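Local coordinates for DNA ligase (Aquifex aeolicus, PDB 3QWU), which binds adenosine and calcium and probably acts as an ATP-dependent polynucleotide ligase of the RNA-ligase family, joining nucleic acid ends through an adenylated intermediate, at residues E69-P74 with V216-D221; F75-K80 with G189-S194. All coordinates share one frame; numbering follows the deposited sequence.

Contact 1 of 2, residues E69-P74 with V216-D221; sequences EQFEAP and VVFKED. With ADN (adenosine), chain C.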
loop_
_atom_site.group_PDB
_atom_site.type_symbol
_atom_site.label_atom_id
_atom_site.label_comp_id
_atom_site.label_asym_id
_atom_site.label_seq_id
_atom_site.Cartn_x
_atom_site.Cartn_y
_atom_site.Cartn_z
ATOM N N GLU A 69 -19.878 -21.474 -0.390
ATOM C CA GLU A 69 -19.446 -21.484 -1.806
ATOM C C GLU A 69 -18.312 -22.490 -2.109
ATOM O O GLU A 69 -18.309 -23.128 -3.157
ATOM C CB GLU A 69 -19.044 -20.067 -2.248
ATOM C CG GLU A 69 -18.497 -19.910 -3.686
ATOM C CD GLU A 69 -19.597 -19.805 -4.763
ATOM O OE1 GLU A 69 -20.623 -19.116 -4.567
ATOM O OE2 GLU A 69 -19.413 -20.397 -5.828
ATOM N N GLN A 70 -17.346 -22.621 -1.214
ATOM C CA GLN A 70 -16.130 -23.332 -1.571
ATOM C C GLN A 70 -16.182 -24.850 -1.407
ATOM O O GLN A 70 -15.387 -25.537 -2.029
ATOM C CB GLN A 70 -14.950 -22.795 -0.781
ATOM C CG GLN A 70 -14.596 -21.371 -1.137
ATOM C CD GLN A 70 -14.270 -21.163 -2.609
ATOM O OE1 GLN A 70 -14.757 -20.208 -3.237
ATOM N NE2 GLN A 70 -13.424 -22.042 -3.156
ATOM N N PHE A 71 -17.112 -25.354 -0.595
ATOM C CA PHE A 71 -17.112 -26.754 -0.167
ATOM C C PHE A 71 -18.396 -27.470 -0.535
ATOM O O PHE A 71 -19.475 -26.921 -0.352
ATOM C CB PHE A 71 -16.835 -26.893 1.343
ATOM C CG PHE A 71 -15.463 -26.385 1.749
ATOM C CD1 PHE A 71 -14.313 -27.015 1.305
ATOM C CD2 PHE A 71 -15.327 -25.281 2.543
ATOM C CE1 PHE A 71 -13.039 -26.533 1.658
ATOM C CE2 PHE A 71 -14.055 -24.775 2.868
ATOM C CZ PHE A 71 -12.915 -25.406 2.420
ATOM N N GLU A 72 -18.227 -28.693 -1.055
ATOM C CA GLU A 72 -19.299 -29.556 -1.527
ATOM C C GLU A 72 -19.516 -30.755 -0.616
ATOM O O GLU A 72 -20.458 -31.522 -0.837
ATOM C CB GLU A 72 -18.933 -30.216 -2.872
ATOM C CG GLU A 72 -18.599 -29.304 -4.024
ATOM C CD GLU A 72 -17.986 -30.110 -5.173
ATOM O OE1 GLU A 72 -17.112 -30.991 -4.885
ATOM O OE2 GLU A 72 -18.406 -29.870 -6.337
ATOM N N ALA A 73 -18.603 -30.967 0.313
ATOM C CA ALA A 73 -18.644 -32.077 1.244
ATOM C C ALA A 73 -18.378 -31.531 2.644
ATOM O O ALA A 73 -18.091 -30.359 2.810
ATOM C CB ALA A 73 -17.589 -33.125 0.851
ATOM N N PRO A 74 -18.505 -32.366 3.664
ATOM C CA PRO A 74 -18.096 -31.957 4.986
ATOM C C PRO A 74 -16.629 -31.607 5.043
ATOM O O PRO A 74 -15.832 -32.019 4.166
ATOM C CB PRO A 74 -18.317 -33.212 5.823
ATOM C CG PRO A 74 -19.322 -34.013 5.083
ATOM C CD PRO A 74 -19.065 -33.734 3.649
ATOM N N VAL A 216 -8.463 -20.336 11.478
ATOM C CA VAL A 216 -8.574 -21.752 11.204
ATOM C C VAL A 216 -8.259 -22.033 9.757
ATOM O O VAL A 216 -8.305 -21.125 8.909
ATOM C CB VAL A 216 -10.017 -22.254 11.536
ATOM C CG1 VAL A 216 -10.350 -21.959 12.987
ATOM C CG2 VAL A 216 -11.056 -21.593 10.572
ATOM N N VAL A 217 -7.937 -23.305 9.477
ATOM C CA VAL A 217 -7.907 -23.846 8.097
ATOM C C VAL A 217 -8.998 -24.865 7.893
ATOM O O VAL A 217 -9.148 -25.765 8.678
ATOM C CB VAL A 217 -6.568 -24.543 7.774
ATOM C CG1 VAL A 217 -6.509 -24.960 6.301
ATOM C CG2 VAL A 217 -5.430 -23.630 8.086
ATOM N N PHE A 218 -9.763 -24.722 6.820
ATOM C CA PHE A 218 -10.831 -25.652 6.505
ATOM C C PHE A 218 -10.310 -26.671 5.488
ATOM O O PHE A 218 -9.649 -26.276 4.537
ATOM C CB PHE A 218 -12.009 -24.891 5.910
ATOM C CG PHE A 218 -12.538 -23.794 6.797
ATOM C CD1 PHE A 218 -13.359 -24.095 7.855
ATOM C CD2 PHE A 218 -12.253 -22.461 6.530
ATOM C CE1 PHE A 218 -13.895 -23.123 8.659
ATOM C CE2 PHE A 218 -12.760 -21.485 7.331
ATOM C CZ PHE A 218 -13.607 -21.831 8.426
ATOM N N LYS A 219 -10.590 -27.962 5.707
ATOM C CA LYS A 219 -10.063 -29.086 4.855
ATOM C C LYS A 219 -11.134 -30.084 4.449
ATOM O O LYS A 219 -11.613 -30.853 5.266
ATOM C CB LYS A 219 -8.936 -29.835 5.551
ATOM C CG LYS A 219 -7.883 -28.879 6.076
ATOM C CD LYS A 219 -6.557 -29.488 6.504
ATOM C CE LYS A 219 -5.603 -28.357 7.010
ATOM N NZ LYS A 219 -4.295 -28.857 7.588
ATOM N N GLU A 220 -11.498 -30.036 3.171
ATOM C CA GLU A 220 -12.561 -30.861 2.623
ATOM C C GLU A 220 -12.230 -32.329 2.774
ATOM O O GLU A 220 -11.136 -32.774 2.480
ATOM C CB GLU A 220 -12.863 -30.525 1.155
ATOM C CG GLU A 220 -14.263 -31.003 0.686
ATOM C CD GLU A 220 -14.544 -30.553 -0.738
ATOM O OE1 GLU A 220 -14.028 -31.192 -1.657
ATOM O OE2 GLU A 220 -15.208 -29.526 -0.944
ATOM N N ASP A 221 -13.202 -33.067 3.277
ATOM C CA ASP A 221 -13.017 -34.469 3.609
ATOM C C ASP A 221 -13.319 -35.194 2.310
ATOM O O ASP A 221 -14.383 -35.719 2.120
ATOM C CB ASP A 221 -13.999 -34.825 4.722
ATOM C CG ASP A 221 -13.841 -36.257 5.230
ATOM O OD1 ASP A 221 -12.689 -36.725 5.369
ATOM O OD2 ASP A 221 -14.892 -36.883 5.531
HETATM O "O5'" ADN C . -0.705 -20.746 3.863
HETATM C "C5'" ADN C . -1.199 -21.034 5.171
HETATM C "C4'" ADN C . -0.029 -21.268 6.119
HETATM O "O4'" ADN C . -0.474 -21.369 7.506
HETATM C "C3'" ADN C . 0.669 -22.583 5.803
HETATM O "O3'" ADN C . 1.724 -22.492 4.849
HETATM C "C2'" ADN C . 1.153 -23.077 7.162
HETATM O "O2'" ADN C . 2.535 -22.811 7.335
HETATM C "C1'" ADN C . 0.343 -22.324 8.214
HETATM N N9 ADN C . -0.550 -23.182 9.010
HETATM C C8 ADN C . -0.746 -23.028 10.341
HETATM N N7 ADN C . -1.619 -23.937 10.838
HETATM C C5 ADN C . -2.011 -24.672 9.765
HETATM C C6 ADN C . -2.957 -25.776 9.576
HETATM N N6 ADN C . -3.612 -26.241 10.678
HETATM N N1 ADN C . -3.084 -26.319 8.326
HETATM C C2 ADN C . -2.402 -25.802 7.263
HETATM N N3 ADN C . -1.536 -24.754 7.367
HETATM C C4 ADN C . -1.304 -24.184 8.570
HETATM O O HOH W 1 -15.622 -33.137 -3.557
#
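The carboxylate of Glu220, near the end of strand 215-220, reaches into the turn that follows helix 63-70 and accepts the backbone N-H of Glu72, with Glu72 N 3.1 Å from Glu220 OE2 and a nearly straight bond (169°). The donor comes in from above the carboxylate plane. The same OE2 lies at the edge of the Phe71 ring, 3.5 Å from Phe71 CD1, while Glu220 CG rests on the methyl of Ala73. Glu220 can reach this far because its CG is anti to the backbone N (chi1 -160°) and the chain stays extended beyond it. One residue on, the peptide N-H of Asp221 donates a hydrogen bond to the carbonyl of Pro74, in the carbonyl plane, Asp221 N to Pro74 O being 3.0 Å. Deeper down, Phe71 CZ stands 3.6 Å from Phe218 CB, and the two side chains cross at about a right angle.

Glu220 OE1 is held by Ser222 and by a salt bridge to Arg224, and a water donates to both Glu220 OE1 and Glu72 OE1. Strand 215-220 is consistent with motif IV of the nucleotidyltransferase fold, and its Lys219 NZ donates to adenosine N1 at 2.9 Å. The water and Arg224 probably ease the repulsion between the two glutamates, so that a buried carboxylate, likely ionised, can fix the turn beside a strand that binds adenosine.

Contact 2 of 2, residues F75-K80 with G189-S194; sequences FWVEEK and GRFTAS. With ADN (adenosine), chain C.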
loop_
_atom_site.group_PDB
_atom_site.type_symbol
_atom_site.label_atom_id
_atom_site.label_comp_id
_atom_site.label_asym_id
_atom_site.label_seq_id
_atom_site.Cartn_x
_atom_site.Cartn_y
_atom_site.Cartn_z
ATOM N N PHE A 75 -16.260 -30.856 6.075
ATOM C CA PHE A 75 -14.909 -30.408 6.182
ATOM C C PHE A 75 -14.449 -30.348 7.618
ATOM O O PHE A 75 -15.197 -29.997 8.545
ATOM C CB PHE A 75 -14.710 -29.040 5.480
ATOM C CG PHE A 75 -15.700 -28.032 5.883
ATOM C CD1 PHE A 75 -15.459 -27.213 6.969
ATOM C CD2 PHE A 75 -16.917 -27.935 5.218
ATOM C CE1 PHE A 75 -16.396 -26.291 7.370
ATOM C CE2 PHE A 75 -17.855 -27.053 5.629
ATOM C CZ PHE A 75 -17.595 -26.198 6.713
ATOM N N TRP A 76 -13.184 -30.677 7.778
ATOM C CA TRP A 76 -12.526 -30.583 9.057
ATOM C C TRP A 76 -12.013 -29.139 9.291
ATOM O O TRP A 76 -11.485 -28.496 8.386
ATOM C CB TRP A 76 -11.361 -31.580 9.100
ATOM C CG TRP A 76 -11.784 -33.028 9.185
ATOM C CD1 TRP A 76 -11.917 -33.902 8.159
ATOM C CD2 TRP A 76 -12.111 -33.748 10.369
ATOM N NE1 TRP A 76 -12.284 -35.131 8.619
ATOM C CE2 TRP A 76 -12.418 -35.070 9.978
ATOM C CE3 TRP A 76 -12.162 -33.412 11.729
ATOM C CZ2 TRP A 76 -12.781 -36.051 10.886
ATOM C CZ3 TRP A 76 -12.513 -34.404 12.642
ATOM C CH2 TRP A 76 -12.834 -35.702 12.211
ATOM N N VAL A 77 -12.151 -28.679 10.517
ATOM C CA VAL A 77 -11.711 -27.349 10.914
ATOM C C VAL A 77 -10.568 -27.517 11.843
ATOM O O VAL A 77 -10.677 -28.211 12.827
ATOM C CB VAL A 77 -12.847 -26.610 11.542
ATOM C CG1 VAL A 77 -12.403 -25.280 12.108
ATOM C CG2 VAL A 77 -13.942 -26.396 10.452
ATOM N N GLU A 78 -9.434 -26.959 11.460
ATOM C CA GLU A 78 -8.180 -27.017 12.225
ATOM C C GLU A 78 -7.696 -25.610 12.612
ATOM O O GLU A 78 -7.961 -24.673 11.901
ATOM C CB GLU A 78 -7.074 -27.668 11.393
ATOM C CG GLU A 78 -7.311 -29.101 11.178
ATOM C CD GLU A 78 -6.157 -29.785 10.474
ATOM O OE1 GLU A 78 -5.332 -29.118 9.806
ATOM O OE2 GLU A 78 -6.079 -31.008 10.625
ATOM N N GLU A 79 -6.964 -25.489 13.720
ATOM C CA GLU A 79 -6.404 -24.212 14.118
ATOM C C GLU A 79 -5.248 -23.856 13.190
ATOM O O GLU A 79 -4.421 -24.699 12.866
ATOM C CB GLU A 79 -5.887 -24.204 15.554
ATOM C CG GLU A 79 -5.237 -22.822 15.902
ATOM C CD GLU A 79 -4.579 -22.749 17.292
ATOM O OE1 GLU A 79 -4.555 -23.776 17.980
ATOM O OE2 GLU A 79 -4.093 -21.666 17.690
ATOM N N LYS A 80 -5.238 -22.596 12.771
ATOM C CA LYS A 80 -4.161 -22.038 12.019
ATOM C C LYS A 80 -3.190 -21.374 13.037
ATOM O O LYS A 80 -3.518 -20.421 13.770
ATOM C CB LYS A 80 -4.679 -21.028 10.967
ATOM C CG LYS A 80 -3.600 -20.755 9.925
ATOM C CD LYS A 80 -3.877 -19.659 8.931
ATOM C CE LYS A 80 -2.504 -19.215 8.222
ATOM N NZ LYS A 80 -1.205 -19.215 9.135
ATOM N N GLY A 189 -13.136 -30.126 14.709
ATOM C CA GLY A 189 -14.035 -31.182 14.340
ATOM C C GLY A 189 -14.389 -31.119 12.861
ATOM O O GLY A 189 -13.735 -30.421 12.054
ATOM N N ARG A 190 -15.422 -31.879 12.517
ATOM C CA ARG A 190 -15.872 -32.110 11.156
ATOM C C ARG A 190 -17.216 -31.463 10.997
ATOM O O ARG A 190 -18.121 -31.716 11.793
ATOM C CB ARG A 190 -16.012 -33.613 10.934
ATOM C CG ARG A 190 -16.432 -33.996 9.554
ATOM C CD ARG A 190 -16.249 -35.434 9.393
ATOM N NE ARG A 190 -16.282 -35.840 8.005
ATOM C CZ ARG A 190 -17.385 -36.097 7.336
ATOM N NH1 ARG A 190 -18.564 -35.953 7.925
ATOM N NH2 ARG A 190 -17.303 -36.478 6.059
ATOM N N PHE A 191 -17.353 -30.629 9.976
ATOM C CA PHE A 191 -18.516 -29.738 9.877
ATOM C C PHE A 191 -19.067 -29.716 8.485
ATOM O O PHE A 191 -18.382 -30.123 7.544
ATOM C CB PHE A 191 -18.148 -28.296 10.279
ATOM C CG PHE A 191 -17.782 -28.147 11.727
ATOM C CD1 PHE A 191 -18.760 -27.940 12.683
ATOM C CD2 PHE A 191 -16.457 -28.222 12.133
ATOM C CE1 PHE A 191 -18.418 -27.838 14.040
ATOM C CE2 PHE A 191 -16.108 -28.091 13.464
ATOM C CZ PHE A 191 -17.080 -27.904 14.417
ATOM N N THR A 192 -20.301 -29.202 8.377
ATOM C CA THR A 192 -20.928 -28.837 7.100
ATOM C C THR A 192 -21.307 -27.380 7.143
ATOM O O THR A 192 -21.426 -26.806 8.248
ATOM C CB THR A 192 -22.252 -29.626 6.860
ATOM O OG1 THR A 192 -23.210 -29.206 7.836
ATOM C CG2 THR A 192 -22.044 -31.127 6.990
ATOM N N ALA A 193 -21.547 -26.799 5.957
ATOM C CA ALA A 193 -22.042 -25.414 5.825
ATOM C C ALA A 193 -23.546 -25.247 6.084
ATOM O O ALA A 193 -24.167 -24.339 5.555
ATOM C CB ALA A 193 -21.680 -24.815 4.423
ATOM N N SER A 194 -24.126 -26.081 6.927
ATOM C CA SER A 194 -25.536 -25.952 7.302
ATOM C C SER A 194 -25.779 -24.780 8.251
ATOM O O SER A 194 -24.860 -24.115 8.683
ATOM C CB SER A 194 -25.986 -27.246 7.972
ATOM O OG SER A 194 -24.944 -27.718 8.821
HETATM O "O5'" ADN C . -0.705 -20.746 3.863
HETATM C "C5'" ADN C . -1.199 -21.034 5.171
HETATM C "C4'" ADN C . -0.029 -21.268 6.119
HETATM O "O4'" ADN C . -0.474 -21.369 7.506
HETATM C "C3'" ADN C . 0.669 -22.583 5.803
HETATM O "O3'" ADN C . 1.724 -22.492 4.849
HETATM C "C2'" ADN C . 1.153 -23.077 7.162
HETATM O "O2'" ADN C . 2.535 -22.811 7.335
HETATM C "C1'" ADN C . 0.343 -22.324 8.214
HETATM N N9 ADN C . -0.550 -23.182 9.010
HETATM C C8 ADN C . -0.746 -23.028 10.341
HETATM N N7 ADN C . -1.619 -23.937 10.838
HETATM C C5 ADN C . -2.011 -24.672 9.765
HETATM C C6 ADN C . -2.957 -25.776 9.576
HETATM N N6 ADN C . -3.612 -26.241 10.678
HETATM N N1 ADN C . -3.084 -26.319 8.326
HETATM C C2 ADN C . -2.402 -25.802 7.263
HETATM N N3 ADN C . -1.536 -24.754 7.367
HETATM C C4 ADN C . -1.304 -24.184 8.570
#
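Strand 75-80 pairs antiparallel with the edge strand 187-191 in the mixed sheet of the nucleotidyltransferase domain. Phe75 and Phe191 form a hydrogen-bonded pair with 2.7 Å both from Phe75 N to Phe191 O and from Phe191 N to Phe75 O; the second bond leaves the carbonyl plane. Val77 N then reaches Gly189 O at 2.8 Å, almost along the C=O axis.

Between these pairs, Trp76 and Arg190 share a sheet face. Arg190 CB sits squarely over the six-membered ring of Trp76, a CH-pi contact 3.7 Å from its centroid, and the extended chain carries CD across to Trp76 CZ2. The guanidinium, turned 72° from the indole, is salt-bridged through NH2 to Asp221 OD2. An alanine in place of Trp76 would remove the indole and probably leave the aliphatic part of Arg190 less well held. On the reverse face, Val77 CG2 touches Phe191 CD2 at 3.5 Å, and Phe191 O lies over one face of the Phe75 ring.

Farther along, Glu79 O accepts adenosine N6 and Lys80 NZ donates to O4'. Lys80 opens a KVDG sequence matching the ligase KxDG motif and is probably the lysine that carries AMP. Edge-strand pairing thus holds the first half of a strand whose second half meets the adenosine.

In the fold
Strand 75-80 directly follows the turn of contact 1, and contact 2 is nested within the chain loop that contact 1 closes. Both reach one mixed sheet, contact 1 through strand 215-220 and contact 2 through both its strands, with 75-80 lying between 215-220 and the edge strand 187-191. Each is partly buried, but contact 1 hides a carboxylate that binds a loop, whereas contact 2 is regular strand pairing with apolar side chains on one face and an indole-arginine pair that reaches the surface on the other. Two salt bridges join them: Asp221 with Arg190, far from the adenosine, and Lys219 with Glu78 beside the adenine. Their strands thus approach the same adenosine, one through a lysine at N1, the other mainly at N6 and O4'.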